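Local coordinates for beta-galactosidase/beta-glucuronidase (PDB 6MVF), which binds FMN and acts as a beta-glucuronidase of glycosyl hydrolase family 2, possibly also with beta-galactosidase activity, at residues Q319-I324 / Q341-A346; E450-Y455 / I480-S485; G488-I493 / R551-L556; W533-F538 / G555-D560; K577-H582 / A642-D647. One frame throughout, in Å; residues are numbered along the deposited sequence.

Contact 1: Q319-I324 / Q341-A346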
# COMPACT_ATOMS: atom_id res chain seq x y z
N GLN A 319 16.95 1.89 -7.23
CA GLN A 319 17.61 3.00 -6.55
C GLN A 319 18.86 3.44 -7.31
O GLN A 319 19.09 4.64 -7.50
CB GLN A 319 17.96 2.60 -5.12
CG GLN A 319 18.51 3.76 -4.30
CD GLN A 319 19.34 3.32 -3.09
OE1 GLN A 319 19.58 2.12 -2.87
NE2 GLN A 319 19.79 4.29 -2.31
N ASP A 320 19.68 2.47 -7.74
CA ASP A 320 20.79 2.78 -8.64
C ASP A 320 20.32 3.59 -9.85
O ASP A 320 20.88 4.64 -10.17
CB ASP A 320 21.47 1.50 -9.10
CG ASP A 320 22.42 0.92 -8.06
OD1 ASP A 320 22.56 1.51 -6.94
OD2 ASP A 320 23.03 -0.13 -8.37
N ALA A 321 19.27 3.11 -10.52
CA ALA A 321 18.80 3.76 -11.73
C ALA A 321 18.35 5.18 -11.45
O ALA A 321 18.68 6.10 -12.20
CB ALA A 321 17.67 2.94 -12.34
N GLN A 322 17.64 5.40 -10.34
CA GLN A 322 17.16 6.74 -10.01
C GLN A 322 18.31 7.68 -9.67
O GLN A 322 18.30 8.85 -10.07
CB GLN A 322 16.15 6.67 -8.86
CG GLN A 322 14.72 6.61 -9.37
CD GLN A 322 13.86 5.52 -8.70
OE1 GLN A 322 14.04 5.20 -7.52
NE2 GLN A 322 12.91 4.95 -9.48
N ILE A 323 19.31 7.20 -8.93
CA ILE A 323 20.47 8.05 -8.66
C ILE A 323 21.14 8.47 -9.97
O ILE A 323 21.47 9.65 -10.17
CB ILE A 323 21.44 7.36 -7.71
CG1 ILE A 323 20.82 7.28 -6.32
CG2 ILE A 323 22.75 8.12 -7.67
CD1 ILE A 323 21.51 6.31 -5.36
N ILE A 324 21.28 7.53 -10.90
CA ILE A 324 21.92 7.86 -12.18
C ILE A 324 21.04 8.81 -12.99
O ILE A 324 21.57 9.70 -13.68
CB ILE A 324 22.27 6.57 -12.94
CG1 ILE A 324 23.31 5.78 -12.13
CG2 ILE A 324 22.79 6.90 -14.34
CD1 ILE A 324 23.34 4.31 -12.46
N GLN A 341 17.41 -8.64 -14.83
CA GLN A 341 16.22 -8.17 -15.53
C GLN A 341 15.66 -6.92 -14.86
O GLN A 341 15.24 -5.98 -15.55
CB GLN A 341 15.18 -9.28 -15.61
CG GLN A 341 15.53 -10.36 -16.65
CD GLN A 341 15.99 -9.76 -17.97
OE1 GLN A 341 15.24 -9.04 -18.63
NE2 GLN A 341 17.26 -10.01 -18.33
N ASP A 342 15.72 -6.86 -13.54
CA ASP A 342 15.28 -5.65 -12.85
C ASP A 342 16.01 -4.41 -13.36
O ASP A 342 15.37 -3.37 -13.59
CB ASP A 342 15.48 -5.79 -11.33
CG ASP A 342 14.53 -6.82 -10.69
OD1 ASP A 342 13.55 -7.25 -11.35
OD2 ASP A 342 14.79 -7.21 -9.52
N PHE A 343 17.33 -4.49 -13.56
CA PHE A 343 17.99 -3.24 -13.95
C PHE A 343 17.70 -2.89 -15.40
O PHE A 343 17.55 -1.70 -15.72
CB PHE A 343 19.50 -3.27 -13.69
CG PHE A 343 20.13 -1.88 -13.73
CD1 PHE A 343 20.20 -1.10 -12.58
CD2 PHE A 343 20.57 -1.33 -14.93
CE1 PHE A 343 20.73 0.19 -12.61
CE2 PHE A 343 21.11 -0.03 -14.96
CZ PHE A 343 21.19 0.73 -13.79
N TYR A 344 17.61 -3.89 -16.30
CA TYR A 344 17.19 -3.58 -17.66
C TYR A 344 15.78 -3.00 -17.67
O TYR A 344 15.52 -2.00 -18.34
CB TYR A 344 17.27 -4.81 -18.57
CG TYR A 344 18.68 -5.31 -18.80
CD1 TYR A 344 19.66 -4.49 -19.33
CD2 TYR A 344 19.03 -6.61 -18.45
CE1 TYR A 344 20.95 -4.94 -19.52
CE2 TYR A 344 20.31 -7.07 -18.62
CZ TYR A 344 21.28 -6.24 -19.16
OH TYR A 344 22.55 -6.71 -19.33
N ASP A 345 14.88 -3.59 -16.87
CA ASP A 345 13.54 -3.02 -16.71
C ASP A 345 13.60 -1.55 -16.27
O ASP A 345 12.97 -0.68 -16.89
CB ASP A 345 12.75 -3.84 -15.69
CG ASP A 345 12.32 -5.21 -16.24
OD1 ASP A 345 12.21 -5.35 -17.48
OD2 ASP A 345 12.07 -6.13 -15.41
N ALA A 346 14.37 -1.26 -15.21
CA ALA A 346 14.56 0.12 -14.77
C ALA A 346 15.11 1.01 -15.88
O ALA A 346 14.75 2.19 -15.95
CB ALA A 346 15.49 0.17 -13.56
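Segments 319-324 and 341-346 come nearest at A321 and A346, where their axes cross at -32°, 9.8 Å apart. The methyl groups meet there, A321 CB lying 3.7 Å from A346 CB. Two alanines facing each other let the backbones approach, and A321 CA is 6.4 Å from A346 CA. The rest of the join is made by F343. Its CG stands anti to the backbone N (chi1 -164°), which carries the ring over to the other helix. The edge of the ring leads: F343 CE1 is 3.8 Å from D320 CB, and that carbon sits near the ring plane. I324 CD1 also lies at the edge, 4.4 Å from F343 CZ. The A321 backbone N meets the ring obliquely. A321 CB also touches the ring, 4.1 Å from F343 CE1. Helices 314-327 and 341-350 follow the first two strands of the TIM barrel, 292-300 and 331-334, and belong to its outer layer. F343 also packs on I332 and L334 of strand 331-334. The D320 side chain meets F343 through CB. Its carboxylate is used by two arginines, with OD2 in a salt bridge to R301 and OD1 in another to R561. I324 packs on I332 as well, and both I323 and I324 receive M535 from the loop after the last barrel strand.

Contact 2: E450-Y455 / I480-S485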
# COMPACT_ATOMS: atom_id res chain seq x y z
N GLU A 450 33.15 1.52 -31.61
CA GLU A 450 34.37 1.15 -30.91
C GLU A 450 34.64 2.15 -29.80
O GLU A 450 34.34 3.34 -29.94
CB GLU A 450 35.60 1.10 -31.84
CG GLU A 450 35.56 0.02 -32.91
CD GLU A 450 36.90 -0.14 -33.65
OE1 GLU A 450 37.94 -0.34 -32.97
OE2 GLU A 450 36.90 -0.07 -34.90
N SER A 451 35.23 1.67 -28.71
CA SER A 451 35.57 2.56 -27.62
C SER A 451 36.89 2.15 -26.98
O SER A 451 37.30 0.99 -27.03
CB SER A 451 34.46 2.60 -26.56
OG SER A 451 33.34 3.35 -27.00
N TYR A 452 37.54 3.13 -26.36
CA TYR A 452 38.77 2.91 -25.63
C TYR A 452 38.58 3.16 -24.14
O TYR A 452 37.79 4.02 -23.72
CB TYR A 452 39.89 3.81 -26.16
CG TYR A 452 40.71 3.22 -27.28
CD1 TYR A 452 40.29 3.31 -28.59
CD2 TYR A 452 41.93 2.61 -27.02
CE1 TYR A 452 41.06 2.80 -29.63
CE2 TYR A 452 42.72 2.09 -28.05
CZ TYR A 452 42.28 2.20 -29.36
OH TYR A 452 43.03 1.69 -30.40
N ASN A 453 39.33 2.40 -23.34
CA ASN A 453 39.45 2.62 -21.91
C ASN A 453 40.74 3.41 -21.65
O ASN A 453 41.84 2.87 -21.78
CB ASN A 453 39.44 1.29 -21.17
CG ASN A 453 38.13 0.53 -21.32
OD1 ASN A 453 37.16 1.05 -21.86
ND2 ASN A 453 38.09 -0.69 -20.82
N HIS A 454 40.61 4.69 -21.28
CA HIS A 454 41.78 5.53 -21.06
C HIS A 454 41.80 6.11 -19.65
O HIS A 454 40.76 6.49 -19.10
CB HIS A 454 41.83 6.66 -22.06
CG HIS A 454 42.34 6.24 -23.40
ND1 HIS A 454 43.53 5.55 -23.54
CD2 HIS A 454 41.83 6.38 -24.64
CE1 HIS A 454 43.72 5.28 -24.83
NE2 HIS A 454 42.71 5.78 -25.51
N TYR A 455 43.00 6.18 -19.08
CA TYR A 455 43.19 6.76 -17.75
C TYR A 455 44.38 7.71 -17.74
O TYR A 455 45.15 7.77 -16.78
CB TYR A 455 43.34 5.67 -16.69
CG TYR A 455 42.14 4.77 -16.50
CD1 TYR A 455 41.14 5.09 -15.57
CD2 TYR A 455 42.00 3.58 -17.23
CE1 TYR A 455 40.04 4.27 -15.37
CE2 TYR A 455 40.89 2.75 -17.03
CZ TYR A 455 39.91 3.11 -16.10
OH TYR A 455 38.83 2.30 -15.89
N ILE A 480 35.93 5.50 -38.23
CA ILE A 480 35.61 4.78 -37.01
C ILE A 480 34.79 5.68 -36.10
O ILE A 480 35.11 6.87 -35.94
CB ILE A 480 36.88 4.27 -36.30
CG1 ILE A 480 37.63 3.28 -37.19
CG2 ILE A 480 36.52 3.62 -34.97
CD1 ILE A 480 38.73 2.48 -36.48
N CYS A 481 33.71 5.14 -35.53
CA CYS A 481 32.94 5.82 -34.50
C CYS A 481 33.64 5.59 -33.18
O CYS A 481 33.65 4.46 -32.67
CB CYS A 481 31.51 5.30 -34.45
SG CYS A 481 30.63 5.35 -36.02
N LEU A 482 34.23 6.64 -32.62
CA LEU A 482 35.01 6.55 -31.39
C LEU A 482 34.14 6.95 -30.19
O LEU A 482 33.47 7.99 -30.21
CB LEU A 482 36.25 7.44 -31.46
CG LEU A 482 37.08 7.44 -30.17
CD1 LEU A 482 37.72 6.08 -30.00
CD2 LEU A 482 38.12 8.56 -30.12
N GLY A 483 34.15 6.10 -29.16
CA GLY A 483 33.66 6.47 -27.85
C GLY A 483 34.72 6.16 -26.81
O GLY A 483 35.75 5.56 -27.10
N ILE A 484 34.44 6.58 -25.57
CA ILE A 484 35.31 6.28 -24.44
C ILE A 484 34.50 5.45 -23.45
O ILE A 484 33.65 5.99 -22.73
CB ILE A 484 35.89 7.54 -23.79
CG1 ILE A 484 36.79 8.28 -24.80
CG2 ILE A 484 36.68 7.20 -22.52
CD1 ILE A 484 37.86 7.39 -25.48
N SER A 485 34.77 4.14 -23.42
CA SER A 485 33.99 3.22 -22.60
C SER A 485 34.40 3.21 -21.13
O SER A 485 33.62 2.74 -20.30
CB SER A 485 34.08 1.80 -23.17
OG SER A 485 35.42 1.49 -23.55
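The Y452 ring meets L482 at its edge, with Y452 CD1 4.0 Å from L482 CD1 and the methyl near the ring plane. The H454 ring likewise has I484 CD1 at its edge, 4.2 Å from H454 CD2. H454 also stacks with F456 and meets W469 edge-to-face. The backbones beneath are parallel strands. E450 N donates to C481 O at 3.2 Å, G483 N to E450 O at 2.9 Å, and Y452 N to G483 O at 3.1 Å. At the start of the pair, E450 CG is anti to its carbonyl carbon (chi1 -65°), and the extended chain brings E450 OE2 to 3.5 Å from I480 CD1. I480 CG2 lies against the same carboxylate, whose oxygens are bonded to H433, H444 and R445 N. With an alanine at I480, a gap would probably open beside the E450 carboxylate, which would lose its contacts with CD1 and CG2. The two strands and helix 466-476 form a beta-alpha-beta unit of the TIM barrel. L470 and F473 of that helix cover L482, L470 also touches I484, and strand 428-433 flanks 450-453 on its other side.

Contact 3: G488-I493 / R551-L556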
# COMPACT_ATOMS: atom_id res chain seq x y z
N GLY A 488 38.38 7.68 -15.80
CA GLY A 488 38.07 7.97 -14.42
C GLY A 488 39.33 8.07 -13.58
O GLY A 488 40.44 8.04 -14.09
N CYS A 489 39.12 8.14 -12.28
CA CYS A 489 40.18 8.53 -11.37
C CYS A 489 39.71 8.22 -9.97
O CYS A 489 38.51 8.31 -9.69
CB CYS A 489 40.46 10.02 -11.57
SG CYS A 489 41.55 10.76 -10.45
N GLU A 490 40.62 7.78 -9.11
CA GLU A 490 40.21 7.44 -7.76
C GLU A 490 39.98 8.69 -6.95
O GLU A 490 40.61 9.72 -7.17
CB GLU A 490 41.26 6.58 -7.07
CG GLU A 490 41.56 5.28 -7.82
CD GLU A 490 40.81 4.11 -7.25
OE1 GLU A 490 40.31 4.28 -6.11
OE2 GLU A 490 40.74 3.05 -7.94
N GLY A 491 39.02 8.59 -6.03
CA GLY A 491 38.70 9.61 -5.07
C GLY A 491 38.29 8.95 -3.77
O GLY A 491 37.31 8.18 -3.71
N ILE A 492 39.06 9.20 -2.72
CA ILE A 492 38.80 8.65 -1.40
C ILE A 492 38.52 9.85 -0.50
O ILE A 492 39.38 10.71 -0.33
CB ILE A 492 39.98 7.79 -0.93
CG1 ILE A 492 40.14 6.64 -1.94
CG2 ILE A 492 39.76 7.27 0.48
CD1 ILE A 492 41.18 5.60 -1.61
N ILE A 493 37.28 9.95 0.02
CA ILE A 493 36.80 11.27 0.42
C ILE A 493 37.25 11.70 1.82
O ILE A 493 36.88 12.78 2.29
CB ILE A 493 35.26 11.40 0.30
CG1 ILE A 493 34.52 10.28 1.03
CG2 ILE A 493 34.84 11.43 -1.14
CD1 ILE A 493 33.02 10.33 0.84
N ARG A 551 38.64 -2.44 -2.74
CA ARG A 551 37.72 -1.55 -3.43
C ARG A 551 38.36 -0.92 -4.65
O ARG A 551 39.54 -0.57 -4.65
CB ARG A 551 37.23 -0.42 -2.50
CG ARG A 551 36.66 -0.88 -1.18
CD ARG A 551 35.34 -1.55 -1.36
NE ARG A 551 34.88 -2.12 -0.10
CZ ARG A 551 34.35 -1.43 0.90
NH1 ARG A 551 34.20 -0.11 0.82
NH2 ARG A 551 33.99 -2.06 2.01
N ASN A 552 37.55 -0.74 -5.69
CA ASN A 552 37.77 0.31 -6.67
C ASN A 552 36.99 1.55 -6.23
O ASN A 552 35.77 1.48 -6.04
CB ASN A 552 37.35 -0.16 -8.06
CG ASN A 552 37.75 0.81 -9.15
OD1 ASN A 552 37.30 1.94 -9.18
ND2 ASN A 552 38.60 0.35 -10.08
N ASN A 553 37.69 2.65 -6.01
CA ASN A 553 37.09 3.87 -5.48
C ASN A 553 37.06 4.99 -6.53
O ASN A 553 37.22 6.17 -6.21
CB ASN A 553 37.80 4.33 -4.21
CG ASN A 553 37.46 3.47 -3.00
OD1 ASN A 553 36.28 3.28 -2.65
ND2 ASN A 553 38.48 2.93 -2.36
N LYS A 554 36.83 4.62 -7.79
CA LYS A 554 36.67 5.57 -8.87
C LYS A 554 35.22 6.02 -9.03
O LYS A 554 34.87 6.59 -10.07
CB LYS A 554 37.19 4.98 -10.20
CG LYS A 554 38.63 4.53 -10.14
CD LYS A 554 39.29 4.47 -11.53
CE LYS A 554 40.72 3.91 -11.46
NZ LYS A 554 40.74 2.43 -11.13
N GLY A 555 34.38 5.79 -8.01
CA GLY A 555 32.97 6.12 -8.11
C GLY A 555 32.70 7.61 -8.04
O GLY A 555 33.45 8.38 -7.44
N LEU A 556 31.63 8.02 -8.71
CA LEU A 556 31.07 9.34 -8.46
C LEU A 556 30.24 9.33 -7.18
O LEU A 556 29.96 10.40 -6.63
CB LEU A 556 30.21 9.79 -9.64
CG LEU A 556 30.81 9.83 -11.04
CD1 LEU A 556 29.70 9.95 -12.12
CD2 LEU A 556 31.80 10.98 -11.16
O HOH W 1 36.32 8.22 -11.73
O HOH W 2 41.11 2.60 -3.18
O HOH W 3 41.69 1.40 -5.96
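One backbone bond joins E490's neighbour G491 to N553: G491 N donates to N553 O at 3.0 Å, nearly straight at 170°. The ionic link is between E490 and K554. E490 is bent at chi2 (-98°), which turns its carboxylate to K554, and E490 OE2 lies 3.2 Å from K554 NZ in a salt bridge whose hydrogen bond is weak. K554 NZ has a stronger partner in Y459 OH. The other oxygen, E490 OE1, takes a weak bond from N553 N at 3.1 Å. Replacing E490 by an alanine would probably leave K554 without this countercharge and N553 N without its side-chain acceptor. The methylenes also meet, E490 CG lying 3.8 Å from K554 CG. The I492 methyl makes van der Waals contact with the N553 amide, I492 CD1 resting 3.9 Å from N553 ND2. Within the second segment an Asx turn, K554 N to N552 OD1, shapes the bend that presents N553 and K554. One water links C489 N to K554 O; another lies between E490 OE2, at 2.7 Å, and R551 O. N264 of the second subunit also bonds to G491 O and I493 N. The loop 488-493 follows barrel strand 482-487, and Y509 and Y513 of helix 507-522 touch C489. Strand 551-552 pairs with 538-540.

Contact 4: W533-F538 / G555-D560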
# COMPACT_ATOMS: atom_id res chain seq x y z
N TRP A 533 33.99 5.57 -15.66
CA TRP A 533 34.29 4.46 -14.78
C TRP A 533 34.56 5.08 -13.42
O TRP A 533 35.54 5.82 -13.26
CB TRP A 533 35.47 3.65 -15.29
CG TRP A 533 35.63 2.32 -14.59
CD1 TRP A 533 36.52 2.01 -13.60
CD2 TRP A 533 34.87 1.13 -14.84
NE1 TRP A 533 36.37 0.70 -13.23
CE2 TRP A 533 35.36 0.14 -13.96
CE3 TRP A 533 33.84 0.81 -15.72
CZ2 TRP A 533 34.84 -1.15 -13.94
CZ3 TRP A 533 33.34 -0.47 -15.70
CH2 TRP A 533 33.84 -1.44 -14.81
N ASN A 534 33.67 4.87 -12.45
CA ASN A 534 32.44 4.08 -12.54
C ASN A 534 31.39 4.92 -11.75
O ASN A 534 31.77 5.89 -11.09
CB ASN A 534 32.67 2.66 -11.95
CG ASN A 534 31.46 1.75 -12.04
OD1 ASN A 534 30.51 1.89 -11.28
ND2 ASN A 534 31.51 0.77 -12.94
N MET A 535 30.09 4.59 -11.84
CA MET A 535 29.09 5.36 -11.09
C MET A 535 29.31 5.24 -9.59
O MET A 535 29.22 6.23 -8.86
CB MET A 535 27.68 4.89 -11.43
CG MET A 535 26.59 5.69 -10.75
SD MET A 535 26.48 7.44 -11.25
CE MET A 535 25.30 8.07 -10.05
N PHE A 536 29.57 4.02 -9.13
CA PHE A 536 29.73 3.71 -7.72
C PHE A 536 31.07 3.02 -7.52
O PHE A 536 31.47 2.22 -8.37
CB PHE A 536 28.62 2.78 -7.20
CG PHE A 536 27.25 3.23 -7.53
CD1 PHE A 536 26.66 4.29 -6.83
CD2 PHE A 536 26.53 2.60 -8.52
CE1 PHE A 536 25.37 4.72 -7.14
CE2 PHE A 536 25.23 3.02 -8.84
CZ PHE A 536 24.65 4.08 -8.16
N ASP A 537 31.75 3.35 -6.41
CA ASP A 537 32.74 2.44 -5.87
C ASP A 537 32.19 1.01 -5.91
O ASP A 537 30.99 0.78 -5.72
CB ASP A 537 33.09 2.83 -4.43
CG ASP A 537 33.48 4.33 -4.26
OD1 ASP A 537 34.09 4.94 -5.15
OD2 ASP A 537 33.18 4.89 -3.18
N PHE A 538 33.05 0.03 -6.17
CA PHE A 538 32.59 -1.35 -6.23
C PHE A 538 33.68 -2.25 -5.64
O PHE A 538 34.82 -1.81 -5.44
CB PHE A 538 32.21 -1.76 -7.68
CG PHE A 538 33.35 -1.63 -8.69
CD1 PHE A 538 33.59 -0.45 -9.34
CD2 PHE A 538 34.15 -2.72 -8.99
CE1 PHE A 538 34.61 -0.33 -10.26
CE2 PHE A 538 35.16 -2.61 -9.92
CZ PHE A 538 35.39 -1.41 -10.56
N GLY A 555 34.38 5.79 -8.01
CA GLY A 555 32.97 6.12 -8.11
C GLY A 555 32.70 7.61 -8.04
O GLY A 555 33.45 8.38 -7.44
N LEU A 556 31.63 8.02 -8.71
CA LEU A 556 31.07 9.34 -8.46
C LEU A 556 30.24 9.33 -7.18
O LEU A 556 29.96 10.40 -6.63
CB LEU A 556 30.21 9.79 -9.64
CG LEU A 556 30.81 9.83 -11.04
CD1 LEU A 556 29.70 9.95 -12.12
CD2 LEU A 556 31.80 10.98 -11.16
N VAL A 557 29.87 8.14 -6.71
CA VAL A 557 29.02 7.92 -5.55
C VAL A 557 29.62 6.75 -4.79
O VAL A 557 30.25 5.87 -5.38
CB VAL A 557 27.55 7.63 -5.98
CG1 VAL A 557 26.64 7.37 -4.79
CG2 VAL A 557 27.01 8.79 -6.80
N THR A 558 29.44 6.74 -3.45
CA THR A 558 30.03 5.68 -2.64
C THR A 558 29.27 4.37 -2.79
O THR A 558 28.15 4.31 -3.31
CB THR A 558 30.09 6.08 -1.17
OG1 THR A 558 28.78 6.49 -0.74
CG2 THR A 558 31.12 7.19 -0.94
N ILE A 559 29.91 3.30 -2.30
CA ILE A 559 29.44 1.94 -2.55
C ILE A 559 28.16 1.62 -1.78
O ILE A 559 27.42 0.71 -2.15
CB ILE A 559 30.59 0.98 -2.21
CG1 ILE A 559 30.35 -0.40 -2.81
CG2 ILE A 559 30.82 0.91 -0.72
CD1 ILE A 559 31.38 -1.41 -2.40
N ASP A 560 27.87 2.36 -0.72
CA ASP A 560 26.63 2.21 0.01
C ASP A 560 25.51 3.08 -0.57
O ASP A 560 24.43 3.16 0.02
CB ASP A 560 26.87 2.52 1.50
CG ASP A 560 27.47 3.90 1.73
OD1 ASP A 560 27.29 4.79 0.85
OD2 ASP A 560 28.13 4.11 2.78
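D537 carries its side chain against the loop 555-560. D537 CB packs 3.8 Å from I559 CB. D537 CG, anti to its own carbonyl carbon (chi1 -52°), comes to 3.7 Å from V557 O. D537 OD1 accepts from G555 N at 3.0 Å, met nearly along its C-O axis. D537 OD2 lies 3.3 Å from T558 CA, with T558 CG2 also near. The carboxylate has partners beyond the two segments: K565 makes a salt bridge to OD1, and N264 of the second subunit gives OD2 a weak hydrogen bond. The backbones are tied as well. L556 N donates to N534 O, and D537 N donates to V557 O at 3.1 Å. V557 N adds a weak bond to M535 O. N534 follows a cis peptide, and its OD1 accepts from F536 N in an Asx turn. This is the loop after the eighth strand of the TIM barrel, and the bonds hold it to the loop that leads into helix 566-575. Apolar groups complete the contact. M535 CE is 3.7 Å from V557 CG2. The F536 ring has M535 CG over the centre of one face and V557 CG1 in plane at its edge, 3.8 Å from F536 CE1. R561 makes a cation-pi contact with the same ring. Buried, but met by a backbone N-H and a lysine on one oxygen, the D537 carboxylate is likely to stay ionised.

Contact 5: K577-H582 / A642-D647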
# COMPACT_ATOMS: atom_id res chain seq x y z
N LYS A 577 19.13 19.02 -16.04
CA LYS A 577 18.39 20.22 -16.39
C LYS A 577 17.75 20.89 -15.18
O LYS A 577 17.60 22.12 -15.20
CB LYS A 577 17.32 19.89 -17.44
CG LYS A 577 17.92 19.49 -18.81
CD LYS A 577 19.10 20.38 -19.20
CE LYS A 577 19.90 19.80 -20.37
NZ LYS A 577 19.28 20.06 -21.71
N ASP A 578 17.38 20.14 -14.14
CA ASP A 578 16.82 20.77 -12.95
C ASP A 578 17.87 21.72 -12.37
O ASP A 578 19.04 21.34 -12.27
CB ASP A 578 16.40 19.74 -11.90
CG ASP A 578 15.10 18.98 -12.27
OD1 ASP A 578 14.49 19.26 -13.33
OD2 ASP A 578 14.69 18.09 -11.48
N PRO A 579 17.50 22.96 -12.03
CA PRO A 579 18.51 23.91 -11.53
C PRO A 579 19.17 23.41 -10.25
O PRO A 579 18.50 22.91 -9.35
CB PRO A 579 17.71 25.19 -11.30
CG PRO A 579 16.58 25.10 -12.27
CD PRO A 579 16.25 23.62 -12.44
N MET A 580 20.50 23.53 -10.19
CA MET A 580 21.25 23.07 -9.03
C MET A 580 22.46 23.97 -8.84
O MET A 580 22.95 24.61 -9.78
CB MET A 580 21.66 21.59 -9.16
CG MET A 580 22.45 21.21 -10.43
SD MET A 580 24.19 21.76 -10.37
CE MET A 580 24.93 20.65 -9.17
N VAL A 581 22.93 24.03 -7.60
CA VAL A 581 24.15 24.75 -7.25
C VAL A 581 24.79 24.03 -6.08
O VAL A 581 24.12 23.73 -5.08
CB VAL A 581 23.88 26.24 -6.96
CG1 VAL A 581 23.03 26.42 -5.72
CG2 VAL A 581 25.20 27.00 -6.82
N HIS A 582 26.09 23.74 -6.20
CA HIS A 582 26.81 22.87 -5.27
C HIS A 582 28.17 23.45 -4.95
O HIS A 582 28.98 23.69 -5.86
CB HIS A 582 26.97 21.46 -5.84
CG HIS A 582 27.64 20.51 -4.89
ND1 HIS A 582 29.00 20.29 -4.89
CD2 HIS A 582 27.13 19.72 -3.92
CE1 HIS A 582 29.30 19.41 -3.96
NE2 HIS A 582 28.18 19.04 -3.36
N ALA A 642 22.84 30.83 -6.75
CA ALA A 642 22.71 30.83 -8.20
C ALA A 642 21.45 31.61 -8.52
O ALA A 642 21.28 32.72 -8.01
CB ALA A 642 22.69 29.40 -8.75
N ASP A 643 20.54 31.07 -9.33
CA ASP A 643 19.38 31.88 -9.65
C ASP A 643 18.25 31.58 -8.67
O ASP A 643 18.01 32.36 -7.74
CB ASP A 643 18.94 31.65 -11.10
CG ASP A 643 17.75 32.50 -11.49
OD1 ASP A 643 17.06 32.16 -12.48
OD2 ASP A 643 17.50 33.51 -10.79
N THR A 644 17.57 30.45 -8.84
CA THR A 644 16.50 30.05 -7.94
C THR A 644 16.95 29.04 -6.89
O THR A 644 16.12 28.53 -6.15
CB THR A 644 15.33 29.47 -8.73
OG1 THR A 644 15.82 28.46 -9.64
CG2 THR A 644 14.61 30.57 -9.50
N VAL A 645 18.24 28.71 -6.85
CA VAL A 645 18.73 27.68 -5.95
C VAL A 645 19.87 28.27 -5.13
O VAL A 645 20.55 29.20 -5.57
CB VAL A 645 19.19 26.42 -6.71
CG1 VAL A 645 17.99 25.67 -7.21
CG2 VAL A 645 20.10 26.80 -7.87
N LYS A 646 20.07 27.72 -3.94
CA LYS A 646 21.12 28.16 -3.05
C LYS A 646 21.79 26.94 -2.45
O LYS A 646 21.22 25.85 -2.39
CB LYS A 646 20.59 29.08 -1.95
CG LYS A 646 20.03 30.37 -2.48
CD LYS A 646 19.41 31.23 -1.39
CE LYS A 646 18.85 32.49 -2.02
NZ LYS A 646 17.89 33.20 -1.15
N ASP A 647 23.04 27.13 -2.01
CA ASP A 647 23.74 26.10 -1.27
C ASP A 647 24.47 26.74 -0.10
O ASP A 647 24.81 27.93 -0.15
CB ASP A 647 24.72 25.32 -2.15
CG ASP A 647 25.20 24.02 -1.48
OD1 ASP A 647 24.53 23.54 -0.51
OD2 ASP A 647 26.24 23.49 -1.92
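In the all-beta region after the TIM barrel, V581 at the start of strand 581-583 packs against the hairpin turn that joins strands 635-641 and 646-654. Strand 581-583 belongs to one sheet and the hairpin strands to another, so the contact joins the two sheets. A bond from A642 N to V645 O closes the turn, and A642 and V645 both point their side chains toward V581. V581 CB lies 3.8 Å from A642 CB. V581 CG1 sits between the backbone N and the carbonyl carbon (chi1 66°), which sets it 3.7 Å from V645 CG2. The V581 and V645 side chains lie alongside each other, pointing opposite ways, and V581 CG1 also reaches the backbone at K646 C, 3.5 Å away. V600 and S602 of strand 596-602 touch V581 too. Nearer the surface, P579 lays its ring beside the turn. P579 CB is 4.1 Å from V645 CG1, and the same carbon is as close to T644 OG1. K646 turns away from this packing and its NZ makes a salt bridge to D242 of the second subunit. At the far end D647 comes in with CG anti to the backbone N (chi1 -166°). D647 CB is 3.4 Å from V581 O. D647 OD2 accepts from I583 N and lies 3.5 Å from H582 CA.

How the contacts relate
Contact 1 comes first along the chain and joins the first two outer helices of the TIM barrel. Contact 2 follows in series, closing the crossover between the sixth and seventh strands. Contact 3 then ties the loop after that seventh strand to 551-556. Contact 4 opens inside contact 3 but closes beyond it, so the two overlap and share G555 and L556. Contact 5 comes last, in the all-beta part beyond the barrel. Contact 4 touches three others: besides meeting contact 3, its M535 and F536 pack on helix 314-327 of contact 1, while W533 meets Y455 of contact 2. Y455 also touches G488 and K554 of contact 3. Contacts 3, 4 and 5 all reach the second subunit.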